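Local coordinates for 14-3-3 protein (Cryptosporidium parvum, PDB 3EFZ) that probably binds phosphoserine-containing partner proteins, as other members of the 14-3-3 family do, in cell regulation and signalling, at residues M217-E228 with L245-E256. Sequence-based numbering, arbitrary orientation. Where two conformers were deposited one is given.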
loop_
_atom_site.group_PDB
_atom_site.type_symbol
_atom_site.label_atom_id
_atom_site.label_comp_id
_atom_site.label_asym_id
_atom_site.label_seq_id
_atom_site.Cartn_x
_atom_site.Cartn_y
_atom_site.Cartn_z
ATOM N N MET B 217 2.621 -8.231 28.985
ATOM C CA MET B 217 2.288 -9.646 28.998
ATOM C C MET B 217 1.228 -10.018 30.023
ATOM O O MET B 217 0.372 -10.855 29.733
ATOM C CB MET B 217 3.537 -10.511 29.102
ATOM C CG MET B 217 3.965 -11.112 27.753
ATOM S SD MET B 217 4.314 -9.983 26.371
ATOM C CE MET B 217 2.783 -9.911 25.438
ATOM N N LYS B 218 1.259 -9.382 31.192
ATOM C CA LYS B 218 0.168 -9.515 32.164
ATOM C C LYS B 218 -1.164 -9.036 31.572
ATOM O O LYS B 218 -2.211 -9.664 31.773
ATOM C CB LYS B 218 0.483 -8.731 33.438
ATOM C CG LYS B 218 1.440 -9.429 34.373
ATOM C CD LYS B 218 1.766 -8.551 35.566
ATOM C CE LYS B 218 2.842 -9.191 36.437
ATOM N NZ LYS B 218 3.410 -8.204 37.396
ATOM N N PHE B 219 -1.114 -7.924 30.843
ATOM C CA PHE B 219 -2.291 -7.351 30.188
ATOM C C PHE B 219 -2.872 -8.348 29.180
ATOM O O PHE B 219 -4.086 -8.587 29.160
ATOM C CB PHE B 219 -1.936 -6.006 29.523
ATOM C CG PHE B 219 -3.127 -5.243 28.998
ATOM C CD1 PHE B 219 -3.394 -5.207 27.627
ATOM C CD2 PHE B 219 -3.990 -4.569 29.868
ATOM C CE1 PHE B 219 -4.506 -4.499 27.113
ATOM C CE2 PHE B 219 -5.112 -3.862 29.373
ATOM C CZ PHE B 219 -5.366 -3.829 27.986
ATOM N N ALA B 220 -1.986 -8.931 28.372
ATOM C CA ALA B 220 -2.345 -9.955 27.389
ATOM C C ALA B 220 -2.864 -11.239 28.034
ATOM O O ALA B 220 -3.878 -11.772 27.588
ATOM C CB ALA B 220 -1.161 -10.261 26.469
ATOM N N ASN B 221 -2.165 -11.727 29.067
ATOM C CA ASN B 221 -2.593 -12.880 29.855
ATOM C C ASN B 221 -4.005 -12.697 30.399
ATOM O O ASN B 221 -4.854 -13.572 30.242
ATOM C CB ASN B 221 -1.632 -13.127 31.034
ATOM C CG ASN B 221 -0.549 -14.160 30.724
ATOM O OD1 ASN B 221 -0.615 -14.869 29.716
ATOM N ND2 ASN B 221 0.449 -14.257 31.608
ATOM N N ARG B 222 -4.234 -11.561 31.048
ATOM C CA ARG B 222 -5.540 -11.188 31.588
ATOM C C ARG B 222 -6.688 -11.347 30.595
ATOM O O ARG B 222 -7.743 -11.881 30.940
ATOM C CB ARG B 222 -5.510 -9.726 32.009
ATOM C CG ARG B 222 -5.492 -9.506 33.457
ATOM C CD ARG B 222 -6.210 -8.224 33.715
ATOM N NE ARG B 222 -5.373 -7.048 33.546
ATOM C CZ ARG B 222 -5.824 -5.877 33.114
ATOM N NH1 ARG B 222 -7.103 -5.727 32.764
ATOM N NH2 ARG B 222 -4.990 -4.857 33.009
ATOM N N ALA B 223 -6.467 -10.843 29.378
ATOM C CA ALA B 223 -7.448 -10.872 28.296
ATOM C C ALA B 223 -7.622 -12.261 27.684
ATOM O O ALA B 223 -8.692 -12.585 27.162
ATOM C CB ALA B 223 -7.067 -9.864 27.215
ATOM N N ILE B 224 -6.566 -13.066 27.721
ATOM C CA ILE B 224 -6.637 -14.464 27.278
ATOM C C ILE B 224 -7.570 -15.256 28.211
ATOM O O ILE B 224 -8.445 -16.014 27.754
ATOM C CB ILE B 224 -5.234 -15.139 27.233
ATOM C CG1 ILE B 224 -4.310 -14.416 26.251
ATOM C CG2 ILE B 224 -5.345 -16.610 26.833
ATOM C CD1 ILE B 224 -2.869 -14.830 26.372
ATOM N N GLN B 225 -7.374 -15.062 29.514
ATOM C CA GLN B 225 -8.165 -15.746 30.530
ATOM C C GLN B 225 -9.607 -15.231 30.596
ATOM O O GLN B 225 -10.524 -15.988 30.898
ATOM C CB GLN B 225 -7.465 -15.664 31.893
ATOM C CG GLN B 225 -6.652 -16.921 32.271
ATOM C CD GLN B 225 -5.677 -17.393 31.184
ATOM O OE1 GLN B 225 -4.786 -16.653 30.754
ATOM N NE2 GLN B 225 -5.838 -18.643 30.756
ATOM N N ALA B 226 -9.802 -13.949 30.305
ATOM C CA ALA B 226 -11.144 -13.375 30.266
ATOM C C ALA B 226 -11.926 -13.915 29.064
ATOM O O ALA B 226 -13.129 -14.183 29.165
ATOM C CB ALA B 226 -11.073 -11.852 30.226
ATOM N N ALA B 227 -11.231 -14.080 27.934
ATOM C CA ALA B 227 -11.837 -14.598 26.704
ATOM C C ALA B 227 -12.220 -16.060 26.837
ATOM O O ALA B 227 -13.296 -16.459 26.408
ATOM C CB ALA B 227 -10.903 -14.413 25.526
ATOM N N GLU B 228 -11.322 -16.843 27.431
ATOM C CA GLU B 228 -11.507 -18.271 27.642
ATOM C C GLU B 228 -12.656 -18.548 28.626
ATOM O O GLU B 228 -13.430 -19.499 28.450
ATOM C CB GLU B 228 -10.190 -18.887 28.130
ATOM C CG GLU B 228 -9.884 -20.282 27.593
ATOM C CD GLU B 228 -9.830 -20.345 26.070
ATOM O OE1 GLU B 228 -8.825 -19.910 25.476
ATOM O OE2 GLU B 228 -10.796 -20.848 25.472
ATOM N N LEU B 245 -6.281 -14.692 19.623
ATOM C CA LEU B 245 -5.919 -15.369 20.869
ATOM C C LEU B 245 -4.624 -16.139 20.707
ATOM O O LEU B 245 -3.812 -16.192 21.639
ATOM C CB LEU B 245 -7.034 -16.300 21.351
ATOM C CG LEU B 245 -8.265 -15.628 21.978
ATOM C CD1 LEU B 245 -9.330 -16.680 22.336
ATOM C CD2 LEU B 245 -7.877 -14.785 23.198
ATOM N N LYS B 246 -4.425 -16.729 19.529
ATOM C CA LYS B 246 -3.180 -17.425 19.227
ATOM C C LYS B 246 -1.999 -16.462 19.269
ATOM O O LYS B 246 -0.994 -16.751 19.919
ATOM C CB LYS B 246 -3.247 -18.133 17.870
ATOM C CG LYS B 246 -2.048 -19.035 17.590
ATOM C CD LYS B 246 -2.066 -19.609 16.182
ATOM C CE LYS B 246 -1.023 -20.712 16.024
ATOM N NZ LYS B 246 0.377 -20.254 16.264
ATOM N N ILE B 247 -2.125 -15.328 18.577
ATOM C CA ILE B 247 -1.080 -14.302 18.542
ATOM C C ILE B 247 -0.740 -13.799 19.947
ATOM O O ILE B 247 0.436 -13.636 20.281
ATOM C CB ILE B 247 -1.458 -13.106 17.619
ATOM C CG1 ILE B 247 -1.596 -13.569 16.166
ATOM C CG2 ILE B 247 -0.416 -11.982 17.729
ATOM C CD1 ILE B 247 -2.364 -12.609 15.269
ATOM N N LEU B 248 -1.772 -13.567 20.759
ATOM C CA LEU B 248 -1.592 -13.122 22.142
ATOM C C LEU B 248 -0.865 -14.170 22.987
ATOM O O LEU B 248 0.041 -13.837 23.754
ATOM C CB LEU B 248 -2.939 -12.739 22.785
ATOM C CG LEU B 248 -3.597 -11.422 22.355
ATOM C CD1 LEU B 248 -5.084 -11.423 22.661
ATOM C CD2 LEU B 248 -2.917 -10.231 23.006
ATOM N N ARG B 249 -1.264 -15.429 22.830
ATOM C CA ARG B 249 -0.623 -16.550 23.520
ATOM C C ARG B 249 0.831 -16.752 23.099
ATOM O O ARG B 249 1.700 -16.933 23.952
ATOM C CB ARG B 249 -1.405 -17.844 23.301
ATOM C CG ARG B 249 -2.614 -17.983 24.189
ATOM C CD ARG B 249 -3.234 -19.366 24.038
ATOM N NE ARG B 249 -4.136 -19.688 25.143
ATOM C CZ ARG B 249 -5.468 -19.621 25.085
ATOM N NH1 ARG B 249 -6.080 -19.235 23.968
ATOM N NH2 ARG B 249 -6.192 -19.947 26.152
ATOM N N ASP B 250 1.077 -16.730 21.789
ATOM C CA ASP B 250 2.421 -16.873 21.234
ATOM C C ASP B 250 3.369 -15.812 21.771
ATOM O O ASP B 250 4.537 -16.089 22.045
ATOM C CB ASP B 250 2.390 -16.792 19.705
ATOM C CG ASP B 250 1.744 -18.008 19.060
ATOM O OD1 ASP B 250 1.415 -18.976 19.780
ATOM O OD2 ASP B 250 1.562 -17.994 17.822
ATOM N N ASN B 251 2.859 -14.595 21.920
ATOM C CA ASN B 251 3.682 -13.492 22.383
ATOM C C ASN B 251 4.020 -13.550 23.869
ATOM O O ASN B 251 5.145 -13.223 24.254
ATOM C CB ASN B 251 3.057 -12.157 22.003
ATOM C CG ASN B 251 3.368 -11.770 20.585
ATOM O OD1 ASN B 251 4.302 -11.017 20.339
ATOM N ND2 ASN B 251 2.615 -12.310 19.638
ATOM N N VAL B 252 3.060 -13.972 24.693
ATOM C CA VAL B 252 3.310 -14.144 26.128
ATOM C C VAL B 252 4.333 -15.257 26.382
ATOM O O VAL B 252 5.216 -15.100 27.232
ATOM C CB VAL B 252 2.018 -14.400 26.958
ATOM C CG1 VAL B 252 2.343 -14.446 28.436
ATOM C CG2 VAL B 252 0.995 -13.312 26.725
ATOM N N SER B 253 4.222 -16.359 25.635
ATOM C CA SER B 253 5.101 -17.524 25.824
ATOM C C SER B 253 6.551 -17.234 25.437
ATOM O O SER B 253 7.468 -17.625 26.157
ATOM C CB SER B 253 4.573 -18.760 25.083
ATOM O OG SER B 253 5.094 -18.839 23.769
ATOM N N GLN B 254 6.750 -16.546 24.310
ATOM C CA GLN B 254 8.082 -16.084 23.891
ATOM C C GLN B 254 8.736 -15.196 24.954
ATOM O O GLN B 254 9.950 -15.276 25.184
ATOM C CB GLN B 254 8.007 -15.331 22.562
ATOM C CG GLN B 254 7.836 -16.221 21.339
ATOM C CD GLN B 254 7.278 -15.470 20.131
ATOM O OE1 GLN B 254 7.052 -14.258 20.182
ATOM N NE2 GLN B 254 7.049 -16.196 19.038
ATOM N N TRP B 255 7.925 -14.356 25.595
ATOM C CA TRP B 255 8.372 -13.526 26.714
ATOM C C TRP B 255 8.645 -14.369 27.971
ATOM O O TRP B 255 9.664 -14.182 28.644
ATOM C CB TRP B 255 7.346 -12.418 26.998
ATOM C CG TRP B 255 7.537 -11.723 28.313
ATOM C CD1 TRP B 255 6.779 -11.878 29.438
ATOM C CD2 TRP B 255 8.559 -10.773 28.644
ATOM N NE1 TRP B 255 7.261 -11.082 30.449
ATOM C CE2 TRP B 255 8.354 -10.395 29.991
ATOM C CE3 TRP B 255 9.631 -10.207 27.937
ATOM C CZ2 TRP B 255 9.182 -9.471 30.648
ATOM C CZ3 TRP B 255 10.456 -9.290 28.591
ATOM C CH2 TRP B 255 10.224 -8.931 29.934
ATOM N N GLU B 256 7.733 -15.297 28.267
ATOM C CA GLU B 256 7.861 -16.207 29.408
ATOM C C GLU B 256 9.054 -17.160 29.264
ATOM O O GLU B 256 9.637 -17.589 30.264
ATOM C CB GLU B 256 6.569 -17.008 29.608
ATOM C CG GLU B 256 5.454 -16.246 30.332
ATOM C CD GLU B 256 4.203 -17.089 30.568
ATOM O OE1 GLU B 256 4.259 -18.325 30.389
ATOM O OE2 GLU B 256 3.159 -16.511 30.938
#
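V252 pushes its isopropyl group between M217, A220, N221 and I224 of the facing helix, a knob-into-hole fit. CG2 lies 3.7 Å from A220 CB, and both methyls touch the amide oxygen OD1 of N221, CG1 the nearer at 3.3 Å. M217 sets CG 3.4 Å from CD1 of the W255 indole; beyond it the chain bends at chi2 and chi3. SD stands obliquely above the five-membered ring of W255, 4.7 Å from its centroid, in a Met-aromatic contact, and CE continues toward CB of N251. The pair is the C-terminal antiparallel helix hairpin of the all-helical 14-3-3 fold, helices 213-228 and 239-256, whose segments cross at -138° with axes 9.6 Å apart. Helix 193-207 backs the first of them, its T203 touching M217. N251, on the second, lies about 11 Å, side chain to side chain, from R153, a predicted phosphoserine contact. Farther along, A227 CB rests against CD2 of L245, and I224 slides past L248. With CG1 of I224 at chi1 -61°, its CG2 stands opposite the backbone nitrogen, over the centre of one guanidinium face of R249. The R249 side chain, extended from CG to NE, reaches E228 in a salt bridge: NH2 donates to OE1 (2.7 Å) on its anti side, tilted 26° from the carboxylate plane, and NH1 adds a weak bond. OE2 of E228 is salt-bridged to R231; the two arginines probably favour the ionised carboxylate.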